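Long-range contacts in putative nucleoprotein (Infectious salmon anemia virus, PDB 4EWC), which encapsidates the negative-strand viral RNA, protecting it from nucleases and forming the ribonucleoprotein template for transcription and replication: residues A[172-177]-A[428-433]; A[283-288]-A[317-322]; A[289-294]-A[374-379]. All coordinates share one frame; numbering follows the deposited sequence.

Contact 1: A[172-177]-A[428-433]; sequences SIWQNG and LKVGVN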
# COMPACT_ATOMS: atom_id res chain seq x y z
N SER A 172 27.85 -13.67 12.86
CA SER A 172 27.36 -12.79 11.80
C SER A 172 25.98 -13.24 11.28
O SER A 172 25.35 -12.57 10.45
CB SER A 172 28.38 -12.67 10.64
OG SER A 172 28.56 -13.91 9.99
N ILE A 173 25.50 -14.36 11.80
CA ILE A 173 24.20 -14.87 11.41
C ILE A 173 23.09 -14.28 12.28
O ILE A 173 23.11 -14.39 13.51
CB ILE A 173 24.16 -16.40 11.48
CG1 ILE A 173 25.17 -16.97 10.49
CG2 ILE A 173 22.75 -16.91 11.16
CD1 ILE A 173 25.50 -18.45 10.71
N TRP A 174 22.13 -13.67 11.59
CA TRP A 174 21.01 -12.97 12.22
C TRP A 174 20.38 -13.68 13.41
O TRP A 174 20.33 -13.13 14.51
CB TRP A 174 19.94 -12.68 11.17
CG TRP A 174 18.83 -11.95 11.75
CD1 TRP A 174 18.79 -10.63 12.05
CD2 TRP A 174 17.57 -12.50 12.15
NE1 TRP A 174 17.58 -10.31 12.61
CE2 TRP A 174 16.81 -11.44 12.68
CE3 TRP A 174 17.00 -13.78 12.10
CZ2 TRP A 174 15.51 -11.62 13.16
CZ3 TRP A 174 15.73 -13.95 12.58
CH2 TRP A 174 14.99 -12.87 13.10
N GLN A 175 19.94 -14.91 13.19
CA GLN A 175 19.34 -15.73 14.24
C GLN A 175 20.19 -15.74 15.49
O GLN A 175 19.65 -15.81 16.59
CB GLN A 175 19.14 -17.19 13.78
CG GLN A 175 17.96 -17.44 12.88
CD GLN A 175 18.29 -17.18 11.43
OE1 GLN A 175 19.33 -16.58 11.11
NE2 GLN A 175 17.42 -17.63 10.53
N ASN A 176 21.51 -15.69 15.32
CA ASN A 176 22.41 -15.82 16.45
C ASN A 176 22.50 -14.55 17.34
O ASN A 176 22.54 -14.64 18.58
CB ASN A 176 23.78 -16.33 16.00
CG ASN A 176 23.72 -17.76 15.42
OD1 ASN A 176 22.98 -18.62 15.90
ND2 ASN A 176 24.51 -18.01 14.38
N GLY A 177 22.52 -13.37 16.71
CA GLY A 177 22.36 -12.14 17.46
C GLY A 177 21.11 -12.13 18.34
O GLY A 177 21.18 -11.81 19.53
N LEU A 428 25.80 -8.40 7.37
CA LEU A 428 24.96 -9.36 8.07
C LEU A 428 24.69 -10.58 7.21
O LEU A 428 24.60 -10.49 5.97
CB LEU A 428 23.63 -8.69 8.46
CG LEU A 428 22.56 -9.59 9.11
CD1 LEU A 428 23.07 -10.17 10.42
CD2 LEU A 428 21.27 -8.84 9.32
N LYS A 429 24.58 -11.73 7.85
CA LYS A 429 24.18 -12.93 7.16
C LYS A 429 22.97 -13.56 7.85
O LYS A 429 22.67 -13.25 9.01
CB LYS A 429 25.34 -13.92 7.07
CG LYS A 429 26.49 -13.38 6.24
CD LYS A 429 27.36 -14.47 5.71
CE LYS A 429 28.76 -13.95 5.46
NZ LYS A 429 29.48 -13.65 6.75
N VAL A 430 22.26 -14.40 7.14
CA VAL A 430 21.05 -14.99 7.70
C VAL A 430 20.87 -16.42 7.21
O VAL A 430 21.35 -16.78 6.14
CB VAL A 430 19.80 -14.10 7.40
CG1 VAL A 430 19.53 -14.04 5.90
CG2 VAL A 430 18.59 -14.59 8.16
N GLY A 431 20.23 -17.25 8.03
CA GLY A 431 19.85 -18.58 7.62
C GLY A 431 18.44 -18.55 7.07
O GLY A 431 17.54 -18.03 7.73
N VAL A 432 18.24 -19.08 5.87
CA VAL A 432 16.92 -19.05 5.25
C VAL A 432 16.54 -20.40 4.66
O VAL A 432 17.40 -21.25 4.41
CB VAL A 432 16.80 -17.93 4.18
CG1 VAL A 432 16.80 -16.55 4.84
CG2 VAL A 432 17.91 -18.03 3.17
N ASN A 433 15.25 -20.60 4.43
CA ASN A 433 14.75 -21.87 3.95
C ASN A 433 13.38 -21.72 3.26
O ASN A 433 12.97 -20.60 2.96
CB ASN A 433 14.74 -22.92 5.07
CG ASN A 433 13.74 -22.61 6.18
OD1 ASN A 433 12.66 -22.07 5.94
ND2 ASN A 433 14.08 -22.99 7.40
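The carboxamide of Gln175 overlaps the peptide backbone of Gly431 and pairs with it on both sides of the residue. Its NE2 donates to Gly431 O at 2.8 Å, the carbonyl lying close to the amide plane, while OE1 accepts from Gly431 N at 3.3 Å along a nearly straight N-H...O line of 170°. The chain reaches this position through a bend at chi2 (85°), which swings CD toward the strand. Just before the helix, the backbones pair directly: Lys429 N donates to Ser172 O (2.8 Å) and Trp174 N to Lys429 O (2.7 Å). Lys429 thus bonds to the residues before and after Ile173, the pattern of a single parallel bridge (CA atoms of Ile173 and Lys429 4.7 Å apart). Ile173 also holds the N-cap position of helix 174-188. Apolar groups close the joint: CB of Trp174 sits 3.8 Å from CG2 of Val430, Leu428 CD1 packs 4.1 Å from the same CB, and Leu428 CD2 comes near CD1 of the Trp174 ring. The hydroxyl of Ser172 is bonded to Gly169 O, and its link to Lys429 NZ is weak. Val430 turns its own peptide the other way, to Gln490 of strand 488-491. Strand 429-432 pairs antiparallel with strand 488-491 along one edge and takes the N-terminus of helix 174-188 on the other, with backbone and then side-chain amide bonds continuing the pairing.

Contact 2: A[283-288]-A[317-322]; sequences RTNGFN and DLMGMK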
# COMPACT_ATOMS: atom_id res chain seq x y z
N ARG A 283 -8.42 -11.62 23.48
CA ARG A 283 -9.70 -12.34 23.48
C ARG A 283 -9.97 -13.02 24.82
O ARG A 283 -11.10 -13.02 25.31
CB ARG A 283 -9.81 -13.33 22.31
CG ARG A 283 -10.14 -12.68 20.97
CD ARG A 283 -10.11 -13.70 19.82
NE ARG A 283 -10.52 -13.10 18.55
CZ ARG A 283 -10.07 -13.49 17.36
NH1 ARG A 283 -9.18 -14.48 17.27
NH2 ARG A 283 -10.50 -12.89 16.25
N THR A 284 -8.92 -13.57 25.42
CA THR A 284 -9.01 -14.31 26.68
C THR A 284 -9.27 -13.37 27.84
O THR A 284 -9.74 -13.78 28.90
CB THR A 284 -7.69 -15.08 26.94
OG1 THR A 284 -7.43 -15.95 25.84
CG2 THR A 284 -7.75 -15.91 28.21
N ASN A 285 -8.97 -12.09 27.64
CA ASN A 285 -9.22 -11.09 28.67
C ASN A 285 -10.47 -10.28 28.38
O ASN A 285 -10.81 -9.36 29.11
CB ASN A 285 -8.00 -10.18 28.84
CG ASN A 285 -6.86 -10.87 29.58
OD1 ASN A 285 -6.59 -10.57 30.74
ND2 ASN A 285 -6.20 -11.81 28.90
N GLY A 286 -11.17 -10.64 27.30
CA GLY A 286 -12.43 -10.02 26.99
C GLY A 286 -12.30 -8.70 26.26
O GLY A 286 -13.20 -7.85 26.33
N PHE A 287 -11.18 -8.52 25.56
CA PHE A 287 -11.01 -7.35 24.72
C PHE A 287 -11.22 -7.75 23.29
O PHE A 287 -10.87 -8.87 22.87
CB PHE A 287 -9.62 -6.77 24.87
CG PHE A 287 -9.39 -6.07 26.19
CD1 PHE A 287 -9.23 -6.79 27.35
CD2 PHE A 287 -9.31 -4.68 26.25
CE1 PHE A 287 -9.02 -6.15 28.54
CE2 PHE A 287 -9.09 -4.05 27.45
CZ PHE A 287 -8.94 -4.78 28.59
N ASN A 288 -11.83 -6.85 22.53
CA ASN A 288 -11.96 -7.04 21.11
C ASN A 288 -10.58 -7.25 20.49
O ASN A 288 -9.62 -6.54 20.81
CB ASN A 288 -12.62 -5.83 20.48
CG ASN A 288 -13.02 -6.08 19.05
OD1 ASN A 288 -12.17 -6.28 18.17
ND2 ASN A 288 -14.33 -6.05 18.80
N ASP A 317 -1.90 -1.93 30.87
CA ASP A 317 -2.50 -1.18 31.98
C ASP A 317 -4.00 -1.34 32.02
O ASP A 317 -4.58 -1.40 33.08
CB ASP A 317 -2.21 0.32 31.85
CG ASP A 317 -0.74 0.64 31.91
OD1 ASP A 317 0.01 -0.02 32.66
OD2 ASP A 317 -0.33 1.58 31.19
N LEU A 318 -4.63 -1.41 30.85
CA LEU A 318 -6.07 -1.40 30.76
C LEU A 318 -6.60 -2.73 31.23
O LEU A 318 -7.63 -2.81 31.91
CB LEU A 318 -6.54 -1.12 29.33
CG LEU A 318 -6.06 0.16 28.65
CD1 LEU A 318 -6.44 0.18 27.19
CD2 LEU A 318 -6.60 1.37 29.36
N MSE A 319 -5.89 -3.79 30.86
CA MSE A 319 -6.29 -5.14 31.23
C MSE A 319 -6.14 -5.27 32.73
O MSE A 319 -6.93 -5.93 33.40
CB MSE A 319 -5.39 -6.16 30.54
CG MSE A 319 -5.69 -6.41 29.09
SE MSE A 319 -4.22 -7.47 28.36
CE MSE A 319 -4.08 -8.73 29.85
N GLY A 320 -5.09 -4.64 33.25
CA GLY A 320 -4.87 -4.62 34.68
C GLY A 320 -6.03 -3.93 35.39
O GLY A 320 -6.46 -4.36 36.46
N MSE A 321 -6.54 -2.86 34.77
CA MSE A 321 -7.63 -2.08 35.32
C MSE A 321 -8.95 -2.83 35.27
O MSE A 321 -9.77 -2.70 36.18
CB MSE A 321 -7.78 -0.74 34.58
CG MSE A 321 -6.85 0.35 35.07
SE MSE A 321 -6.96 2.03 34.06
CE MSE A 321 -8.79 2.52 34.58
N LYS A 322 -9.17 -3.62 34.22
CA LYS A 322 -10.41 -4.38 34.07
C LYS A 322 -10.43 -5.55 35.04
O LYS A 322 -11.46 -5.86 35.64
CB LYS A 322 -10.56 -4.86 32.61
CG LYS A 322 -11.75 -5.75 32.33
CD LYS A 322 -11.71 -6.28 30.90
CE LYS A 322 -13.00 -6.99 30.55
NZ LYS A 322 -13.02 -7.44 29.13
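A Schellman motif ends helix 279-284, with Gly286 at positive phi (82°), and this turn presents Asn285 and Phe287 to helix 315-326. Lys322 runs fully extended beyond CG and slides past Phe287 in the opposite direction, which brings its NZ to Asn285 O at 2.9 Å. The ammonium lies in the carbonyl plane, on a lone pair. Gly286 O is equally near NZ, but the angle is too poor for a bond. The Phe287 ring is flanked on opposite sides of its plane: Met319 CG, of a selenomethionine, comes within 3.4 Å of CE1, and Lys322 CD within 3.6 Å of the same atom, both approaching obliquely. Met319 SE stands 5.5 Å from the ring centroid and 28° off its normal, an oblique Met-aromatic contact. At the ring edge, near its plane, lies Leu318 O. Asn285 crosses Met319 at about a right angle, its OD1 facing CE, while its ND2 is bonded back to Met281 O in the preceding helix. The chemistry is therefore mixed: aliphatic carbons of Met319 and Lys322 lie on either side of the ring, and the lysine places its probable positive charge at a helix C-terminus, where such a charge would be electrostatically favourable.

Contact 3: A[289-294]-A[374-379]; sequences ASYTTL and TLCTSF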
# COMPACT_ATOMS: atom_id res chain seq x y z
N ALA A 289 -10.47 -8.23 19.61
CA ALA A 289 -9.21 -8.51 18.92
C ALA A 289 -8.56 -7.28 18.25
O ALA A 289 -7.35 -7.24 18.10
CB ALA A 289 -9.41 -9.63 17.89
N SER A 290 -9.35 -6.30 17.84
CA SER A 290 -8.82 -5.10 17.19
C SER A 290 -7.85 -4.31 18.08
O SER A 290 -6.97 -3.61 17.58
CB SER A 290 -9.95 -4.18 16.71
OG SER A 290 -10.81 -4.84 15.80
N TYR A 291 -8.02 -4.44 19.39
CA TYR A 291 -7.17 -3.78 20.37
C TYR A 291 -5.82 -4.46 20.55
O TYR A 291 -5.06 -4.11 21.46
CB TYR A 291 -7.87 -3.74 21.73
CG TYR A 291 -9.18 -3.01 21.68
CD1 TYR A 291 -9.30 -1.82 20.96
CD2 TYR A 291 -10.31 -3.52 22.32
CE1 TYR A 291 -10.48 -1.16 20.89
CE2 TYR A 291 -11.51 -2.86 22.25
CZ TYR A 291 -11.60 -1.68 21.53
OH TYR A 291 -12.80 -1.02 21.46
N THR A 292 -5.52 -5.44 19.71
CA THR A 292 -4.24 -6.15 19.80
C THR A 292 -3.10 -5.18 19.51
O THR A 292 -2.05 -5.26 20.14
CB THR A 292 -4.17 -7.34 18.85
OG1 THR A 292 -5.28 -8.22 19.13
CG2 THR A 292 -2.86 -8.12 19.03
N THR A 293 -3.33 -4.24 18.60
CA THR A 293 -2.32 -3.25 18.27
C THR A 293 -1.88 -2.41 19.47
O THR A 293 -0.84 -1.77 19.43
CB THR A 293 -2.75 -2.33 17.09
OG1 THR A 293 -3.83 -1.48 17.49
CG2 THR A 293 -3.18 -3.18 15.88
N LEU A 294 -2.65 -2.45 20.55
CA LEU A 294 -2.29 -1.76 21.77
C LEU A 294 -1.45 -2.62 22.71
O LEU A 294 -1.18 -2.21 23.85
CB LEU A 294 -3.53 -1.27 22.50
CG LEU A 294 -4.48 -0.43 21.66
CD1 LEU A 294 -5.74 -0.12 22.45
CD2 LEU A 294 -3.79 0.83 21.15
N THR A 374 -14.70 2.72 24.61
CA THR A 374 -14.51 4.02 23.99
C THR A 374 -13.03 4.41 24.10
O THR A 374 -12.43 4.81 23.11
CB THR A 374 -15.34 5.12 24.70
OG1 THR A 374 -16.69 4.68 24.86
CG2 THR A 374 -15.29 6.42 23.92
N LEU A 375 -12.46 4.26 25.29
CA LEU A 375 -11.07 4.59 25.54
C LEU A 375 -10.10 3.79 24.65
O LEU A 375 -9.23 4.35 23.99
CB LEU A 375 -10.70 4.39 27.01
CG LEU A 375 -9.22 4.70 27.29
CD1 LEU A 375 -8.91 6.17 27.03
CD2 LEU A 375 -8.79 4.30 28.69
N CYS A 376 -10.29 2.47 24.64
CA CYS A 376 -9.54 1.59 23.77
C CYS A 376 -9.62 2.03 22.32
O CYS A 376 -8.57 2.12 21.65
CB CYS A 376 -10.06 0.16 23.90
SG CYS A 376 -9.72 -0.56 25.49
N THR A 377 -10.83 2.31 21.85
CA THR A 377 -11.03 2.74 20.46
C THR A 377 -10.29 4.04 20.19
O THR A 377 -9.68 4.20 19.14
CB THR A 377 -12.51 2.94 20.12
OG1 THR A 377 -13.19 1.69 20.23
CG2 THR A 377 -12.67 3.48 18.71
N SER A 378 -10.33 4.96 21.16
CA SER A 378 -9.66 6.23 21.01
C SER A 378 -8.16 6.02 20.85
O SER A 378 -7.50 6.72 20.09
CB SER A 378 -9.95 7.16 22.21
OG SER A 378 -9.28 6.73 23.39
N PHE A 379 -7.66 5.02 21.56
CA PHE A 379 -6.24 4.70 21.52
C PHE A 379 -5.81 4.19 20.15
O PHE A 379 -4.66 4.35 19.77
CB PHE A 379 -5.91 3.71 22.63
CG PHE A 379 -5.53 4.38 23.91
CD1 PHE A 379 -4.60 5.41 23.91
CD2 PHE A 379 -6.11 4.00 25.12
CE1 PHE A 379 -4.23 6.05 25.09
CE2 PHE A 379 -5.76 4.64 26.30
CZ PHE A 379 -4.82 5.68 26.29
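Tyr291 reaches from its 3-10 turn to helix 369-381, with Cys376 CB over one face of its ring, offset toward the rim. From CB, chi1 of -59° sets CG anti to the carbonyl carbon, and CG lies 4.0 Å from Cys376 CB. Along one rim the approach tightens, to 3.6 Å at CD1 and 3.3 Å at CE1. CZ stays close to the same carbon, while CD2, at 4.0 Å, is farther from it than CE1. Cys376 CB stands 17° off the ring normal, a CH-pi contact. Its SG lies on the same face, 4.3 Å from the ring centroid and 9° off the normal, giving a sulfur-aromatic contact as well. At the tip, Tyr291 OH hydrogen-bonds Thr377 OG1 at 3.0 Å; that oxygen lies at the edge of the ring, in its plane, and is also bonded to Asp373 O. One turn on, Leu294 crosses Phe379 at about a right angle, CD1 meeting Phe379 CB at 3.8 Å. Residues 289-294 also lie at a subunit boundary: Ser290 OG bonds to Trp514 O, and Thr293 OG1 to Asn517 OD1, both of the second subunit. Here a short 3-10 segment lies on helix 369-381 of the helical-bundle region, with Cys376 over its tyrosine ring and the tyrosine hydroxyl bonded to Thr377, in a packing joint that borders the dimer contact.

How the contacts relate
Contacts 2 and 3 lie on the same side of the chain's centre, their own centres about 10 Å apart, in one helical-bundle region, where helix 315-326 of contact 2 packs against helix 369-381 of contact 3. Cys376 SG touches Leu318 CD1 at 3.8 Å. Contact 1 lies on the opposite side, about 36 Å from contact 2 and 35 Å from contact 3, centre to centre. Contact 3 is wholly buried, contact 1 nearly so, with Lys429 partly exposed, and contact 2 only partly. Contact 1 relies on peptide and amide bonds at a strand edge, contact 2 joins a lysine to a helix end, and contact 3 is mostly aromatic and aliphatic packing with one hydroxyl pair.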